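Local coordinates for DUF3013 family protein (Enterococcus faecalis, PDB 3NAT), which is of unknown function, a member of the DUF3013 family that folds as an alpha-beta half sandwich, at residues E15-H20 with G106-L111; G98-V103 with A145-V150. All coordinates share one frame; numbering follows the deposited sequence.

Both contacts use helix 101-125, and their centres lie about 11 Å apart. Contact 1 sets its residues 106-111 against the end of helix 9-20, about 8 Å from the centre of the chain. Contact 2 sets its first turn, with the strand before it, against helix 140-151, about 14 Å from that centre. Along the chain the order is 15-20, 98-103, 106-111, 145-150, so the segments of the two contacts alternate. They also touch directly: the CG of M146 lies 3.4 Å from the O of G106. Helix 101-125 thus lies between helix 9-20 and helix 140-151 and brings these first and last helices of the chain together in the fold.

Contact 1. Residues E15-H20 with G106-L111; sequences EQLEKH and GFIHYL
I108 carries the apolar part of this helix-helix contact. It reaches from helix 101-125 toward the last turns of helix 9-20, and its branches meet Q16, L17 and H20. The two short axes run 10.3 Å apart and cross at -34°. L17 and I108 are nearest in register.

Each branch of I108 has its own partner. CG1 stands beside the backbone N and approaches the CB of Q16 at 3.7 Å. The chain then bends at chi2, -58°, and CD1 meets CD2 of L17 at 3.6 Å, the two side chains crossing obliquely. CG2 is the second branch, anti to the backbone N and beside the carbonyl carbon. It touches the CB of H20 at 3.8 Å, and the two side chains cross at about a right angle. L111 adds a looser touch, methyl to methyl, to the same L17 CD2.

H20 and H109 meet beside this apolar patch. Both have CG anti to the carbonyl carbon. The edge of H109 is turned toward a face of H20, in an edge-to-face pair with centroids 4.8 Å apart and planes at 59°. CE1 of H109 leads, above the H20 face and shifted toward its rim. On the opposite face lies CG of K19, and NE2 of Q16 sits at the ring edge, in plane.

L17 also packs on V26 and L28 of strand 25-31, and L111 on L72 of strand 65-75. These contacts tie the helix pair to the sheet.

The chemistry is thus apolar at I108 and aromatic at the two histidines. Their NE2 atoms, H20 to H109, are 4.4 Å apart. Two charges this close would probably disfavour protonation of both rings at once; the protonation of neither ring is seen.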
loop_
_atom_site.group_PDB
_atom_site.type_symbol
_atom_site.label_atom_id
_atom_site.label_comp_id
_atom_site.label_asym_id
_atom_site.label_seq_id
_atom_site.Cartn_x
_atom_site.Cartn_y
_atom_site.Cartn_z
ATOM N N GLU A 15 23.023 -3.688 5.138
ATOM C CA GLU A 15 24.295 -3.876 4.464
ATOM C C GLU A 15 24.507 -2.842 3.355
ATOM O O GLU A 15 25.475 -2.084 3.369
ATOM C CB GLU A 15 24.343 -5.295 3.895
ATOM C CG GLU A 15 25.656 -5.701 3.249
ATOM C CD GLU A 15 25.604 -7.112 2.675
ATOM O OE1 GLU A 15 24.551 -7.779 2.807
ATOM O OE2 GLU A 15 26.615 -7.556 2.090
ATOM N N GLN A 16 23.595 -2.808 2.394
ATOM C CA GLN A 16 23.731 -1.918 1.246
ATOM C C GLN A 16 23.733 -0.444 1.628
ATOM O O GLN A 16 24.471 0.350 1.050
ATOM C CB GLN A 16 22.630 -2.199 0.236
ATOM C CG GLN A 16 22.680 -3.614 -0.278
ATOM C CD GLN A 16 24.077 -3.995 -0.672
ATOM O OE1 GLN A 16 24.712 -4.810 -0.011
ATOM N NE2 GLN A 16 24.582 -3.386 -1.738
ATOM N N LEU A 17 22.907 -0.083 2.601
ATOM C CA LEU A 17 22.832 1.292 3.078
ATOM C C LEU A 17 24.167 1.806 3.578
ATOM O O LEU A 17 24.552 2.937 3.286
ATOM C CB LEU A 17 21.813 1.403 4.204
ATOM C CG LEU A 17 20.375 1.212 3.747
ATOM C CD1 LEU A 17 19.408 1.276 4.929
ATOM C CD2 LEU A 17 20.058 2.264 2.708
ATOM N N GLU A 18 24.865 0.986 4.353
ATOM C CA GLU A 18 26.145 1.404 4.895
ATOM C C GLU A 18 27.193 1.404 3.802
ATOM O O GLU A 18 28.122 2.211 3.803
ATOM C CB GLU A 18 26.554 0.499 6.052
ATOM C CG GLU A 18 25.593 0.600 7.225
ATOM C CD GLU A 18 25.896 -0.391 8.333
ATOM O OE1 GLU A 18 25.231 -0.319 9.391
ATOM O OE2 GLU A 18 26.796 -1.240 8.145
ATOM N N LYS A 19 27.015 0.509 2.845
ATOM C CA LYS A 19 27.982 0.371 1.772
ATOM C C LYS A 19 27.895 1.510 0.759
ATOM O O LYS A 19 28.913 1.992 0.279
ATOM C CB LYS A 19 27.813 -0.977 1.074
ATOM C CG LYS A 19 28.779 -1.193 -0.078
ATOM C CD LYS A 19 28.611 -2.576 -0.694
ATOM C CE LYS A 19 29.647 -2.846 -1.772
ATOM N NZ LYS A 19 29.373 -4.140 -2.448
ATOM N N HIS A 20 26.681 1.941 0.435
ATOM C CA HIS A 20 26.496 2.926 -0.631
ATOM C C HIS A 20 26.038 4.305 -0.141
ATOM O O HIS A 20 26.146 5.288 -0.870
ATOM C CB HIS A 20 25.545 2.385 -1.713
ATOM C CG HIS A 20 26.008 1.104 -2.337
ATOM N ND1 HIS A 20 26.968 1.061 -3.325
ATOM C CD2 HIS A 20 25.652 -0.183 -2.104
ATOM C CE1 HIS A 20 27.182 -0.194 -3.676
ATOM N NE2 HIS A 20 26.396 -0.970 -2.951
ATOM N N GLY A 106 18.074 -1.340 -7.028
ATOM C CA GLY A 106 17.646 -0.138 -7.717
ATOM C C GLY A 106 17.199 0.889 -6.698
ATOM O O GLY A 106 17.368 2.100 -6.861
ATOM N N PHE A 107 16.624 0.391 -5.621
ATOM C CA PHE A 107 16.180 1.251 -4.551
ATOM C C PHE A 107 17.371 1.985 -3.950
ATOM O O PHE A 107 17.391 3.212 -3.878
ATOM C CB PHE A 107 15.480 0.413 -3.502
ATOM C CG PHE A 107 15.161 1.158 -2.256
ATOM C CD1 PHE A 107 13.983 1.887 -2.152
ATOM C CD2 PHE A 107 16.025 1.118 -1.173
ATOM C CE1 PHE A 107 13.671 2.567 -0.984
ATOM C CE2 PHE A 107 15.725 1.802 0.002
ATOM C CZ PHE A 107 14.545 2.526 0.096
ATOM N N ILE A 108 18.374 1.226 -3.531
ATOM C CA ILE A 108 19.580 1.809 -2.969
ATOM C C ILE A 108 20.171 2.885 -3.867
ATOM O O ILE A 108 20.517 3.965 -3.410
ATOM C CB ILE A 108 20.645 0.740 -2.722
ATOM C CG1 ILE A 108 20.160 -0.245 -1.659
ATOM C CG2 ILE A 108 21.949 1.384 -2.287
ATOM C CD1 ILE A 108 19.825 0.415 -0.331
ATOM N N HIS A 109 20.280 2.596 -5.151
ATOM C CA HIS A 109 20.974 3.506 -6.051
ATOM C C HIS A 109 20.141 4.689 -6.460
ATOM O O HIS A 109 20.677 5.764 -6.727
ATOM C CB HIS A 109 21.511 2.751 -7.261
ATOM C CG HIS A 109 22.564 1.754 -6.898
ATOM N ND1 HIS A 109 23.875 2.110 -6.667
ATOM C CD2 HIS A 109 22.484 0.423 -6.661
ATOM C CE1 HIS A 109 24.566 1.034 -6.328
ATOM N NE2 HIS A 109 23.746 -0.001 -6.316
ATOM N N TYR A 110 18.827 4.505 -6.502
ATOM C CA TYR A 110 17.957 5.626 -6.790
ATOM C C TYR A 110 17.880 6.521 -5.558
ATOM O O TYR A 110 18.016 7.738 -5.639
ATOM C CB TYR A 110 16.575 5.155 -7.196
ATOM C CG TYR A 110 15.670 6.316 -7.502
ATOM C CD1 TYR A 110 16.127 7.371 -8.283
ATOM C CD2 TYR A 110 14.370 6.369 -7.019
ATOM C CE1 TYR A 110 15.328 8.436 -8.576
ATOM C CE2 TYR A 110 13.551 7.448 -7.317
ATOM C CZ TYR A 110 14.047 8.478 -8.093
ATOM O OH TYR A 110 13.279 9.569 -8.406
ATOM N N LEU A 111 17.679 5.903 -4.406
ATOM C CA LEU A 111 17.691 6.631 -3.156
ATOM C C LEU A 111 18.906 7.548 -3.049
ATOM O O LEU A 111 18.821 8.654 -2.536
ATOM C CB LEU A 111 17.693 5.656 -1.990
ATOM C CG LEU A 111 17.670 6.330 -0.619
ATOM C CD1 LEU A 111 16.485 7.299 -0.501
ATOM C CD2 LEU A 111 17.618 5.277 0.468
#

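Contact 2. Residues G98-V103 with A145-V150; sequences GLRKAV and AMIKKV
I147 holds CG1 beside its backbone N, with chi1 -60°, and this leaves CG2 anti to that N. V150, one turn further on, has CG1 anti to its own backbone N, chi1 169°. These torsions set the branches of both residues against the start of helix 101-125. The motif is helix-helix packing at a strand-to-helix junction of the alpha-beta half sandwich. Strand 99-100 ends at R100, which takes the N-cap position, and helix 140-151 packs over the first turn that follows.

A102 lies in the middle. Its CB, a single methyl, points toward helix 140-151. The backbones are close here: the CA atoms of V103 and I147 are 5.4 Å apart. CG1 of V150 rests on the CA of A102 at 3.9 Å and also meets its CB. From the preceding turn, CG2 of I147 lies 4.0 Å from the O of A102, while its CG1 lies against the CA of V103. Much of this packing is therefore side chain on backbone. The CB of V103 points away from the other helix, yet its CG2 still touches CG2 of I147, methyl to methyl.

The packing continues beyond these two segments. A151 touches both R100 and A102, and V150 also packs on D105. The strand end is held by a short antiparallel pair, with backbone hydrogen bonds between L99 and I159. K101 is turned to another side of the junction, where its NZ is hydrogen-bonded to the OH of Y12 in helix 9-20.

R100 sits at the margin of the contact. Its guanidinium meets I147 obliquely, with NH2 of R100 4.4 Å from CG2 of I147.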
loop_
_atom_site.group_PDB
_atom_site.type_symbol
_atom_site.label_atom_id
_atom_site.label_comp_id
_atom_site.label_asym_id
_atom_site.label_seq_id
_atom_site.Cartn_x
_atom_site.Cartn_y
_atom_site.Cartn_z
ATOM N N GLY A 98 9.555 -11.891 -0.551
ATOM C CA GLY A 98 10.365 -10.693 -0.446
ATOM C C GLY A 98 10.358 -9.855 -1.707
ATOM O O GLY A 98 9.311 -9.606 -2.294
ATOM N N LEU A 99 11.538 -9.407 -2.116
ATOM C CA LEU A 99 11.674 -8.614 -3.326
ATOM C C LEU A 99 12.820 -9.168 -4.127
ATOM O O LEU A 99 13.778 -9.683 -3.562
ATOM C CB LEU A 99 11.976 -7.148 -2.996
ATOM C CG LEU A 99 10.880 -6.231 -2.450
ATOM C CD1 LEU A 99 11.478 -4.936 -1.942
ATOM C CD2 LEU A 99 9.828 -5.941 -3.497
ATOM N N ARG A 100 12.731 -9.057 -5.444
ATOM C CA ARG A 100 13.872 -9.357 -6.281
ATOM C C ARG A 100 15.029 -8.484 -5.816
ATOM O O ARG A 100 14.840 -7.340 -5.391
ATOM C CB ARG A 100 13.554 -9.084 -7.747
ATOM C CG ARG A 100 12.756 -10.185 -8.420
ATOM C CD ARG A 100 12.115 -9.695 -9.705
ATOM N NE ARG A 100 13.093 -9.086 -10.607
ATOM C CZ ARG A 100 13.027 -7.837 -11.071
ATOM N NH1 ARG A 100 12.023 -7.039 -10.726
ATOM N NH2 ARG A 100 13.970 -7.384 -11.891
ATOM N N LYS A 101 16.229 -9.033 -5.884
ATOM C CA LYS A 101 17.413 -8.308 -5.480
ATOM C C LYS A 101 17.520 -7.010 -6.273
ATOM O O LYS A 101 17.855 -5.965 -5.723
ATOM C CB LYS A 101 18.636 -9.183 -5.725
ATOM C CG LYS A 101 19.933 -8.648 -5.163
ATOM C CD LYS A 101 21.055 -9.612 -5.475
ATOM C CE LYS A 101 22.316 -8.874 -5.856
ATOM N NZ LYS A 101 22.908 -8.164 -4.694
ATOM N N ALA A 102 17.214 -7.088 -7.567
ATOM C CA ALA A 102 17.353 -5.950 -8.479
ATOM C C ALA A 102 16.571 -4.745 -8.009
ATOM O O ALA A 102 16.974 -3.605 -8.218
ATOM C CB ALA A 102 16.921 -6.336 -9.877
ATOM N N VAL A 103 15.435 -5.011 -7.385
ATOM C CA VAL A 103 14.599 -3.961 -6.835
ATOM C C VAL A 103 15.226 -3.368 -5.588
ATOM O O VAL A 103 15.265 -2.152 -5.421
ATOM C CB VAL A 103 13.246 -4.517 -6.436
ATOM C CG1 VAL A 103 12.429 -3.456 -5.713
ATOM C CG2 VAL A 103 12.532 -5.041 -7.660
ATOM N N ALA A 145 13.698 2.730 -13.853
ATOM C CA ALA A 145 14.829 2.726 -14.766
ATOM C C ALA A 145 16.065 2.247 -14.038
ATOM O O ALA A 145 16.901 1.579 -14.622
ATOM C CB ALA A 145 15.062 4.108 -15.349
HETATM N N MSE A 146 16.185 2.596 -12.763
HETATM C CA MSE A 146 17.319 2.142 -11.981
HETATM C C MSE A 146 17.282 0.631 -11.871
HETATM O O MSE A 146 18.269 -0.050 -12.138
HETATM C CB MSE A 146 17.314 2.751 -10.590
HETATM C CG MSE A 146 18.679 2.642 -9.919
HETATM SE SE MSE A 146 20.030 3.778 -10.763
HETATM C CE MSE A 146 19.188 5.511 -10.486
ATOM N N ILE A 147 16.128 0.114 -11.474
ATOM C CA ILE A 147 15.910 -1.319 -11.412
ATOM C C ILE A 147 16.250 -2.011 -12.736
ATOM O O ILE A 147 16.954 -3.018 -12.748
ATOM C CB ILE A 147 14.468 -1.607 -11.040
ATOM C CG1 ILE A 147 14.164 -0.995 -9.679
ATOM C CG2 ILE A 147 14.219 -3.080 -11.002
ATOM C CD1 ILE A 147 12.712 -1.096 -9.286
ATOM N N LYS A 148 15.755 -1.471 -13.847
ATOM C CA LYS A 148 16.062 -2.025 -15.165
ATOM C C LYS A 148 17.562 -2.078 -15.380
ATOM O O LYS A 148 18.089 -3.026 -15.953
ATOM C CB LYS A 148 15.448 -1.179 -16.293
ATOM C CG LYS A 148 13.923 -1.162 -16.375
ATOM C CD LYS A 148 13.460 -1.248 -17.832
ATOM C CE LYS A 148 12.039 -0.710 -18.040
ATOM N NZ LYS A 148 12.001 0.761 -18.347
ATOM N N LYS A 149 18.246 -1.037 -14.932
ATOM C CA LYS A 149 19.666 -0.894 -15.195
ATOM C C LYS A 149 20.477 -1.942 -14.431
ATOM O O LYS A 149 21.510 -2.413 -14.913
ATOM C CB LYS A 149 20.129 0.538 -14.883
ATOM C CG LYS A 149 19.902 1.512 -16.047
ATOM C CD LYS A 149 20.544 2.871 -15.785
ATOM C CE LYS A 149 19.740 3.679 -14.785
ATOM N NZ LYS A 149 20.385 4.980 -14.463
ATOM N N VAL A 150 19.988 -2.305 -13.250
ATOM C CA VAL A 150 20.572 -3.372 -12.450
ATOM C C VAL A 150 20.136 -4.747 -12.980
ATOM O O VAL A 150 20.927 -5.682 -13.059
ATOM C CB VAL A 150 20.146 -3.249 -10.965
ATOM C CG1 VAL A 150 20.525 -4.506 -10.195
ATOM C CG2 VAL A 150 20.746 -1.992 -10.316
#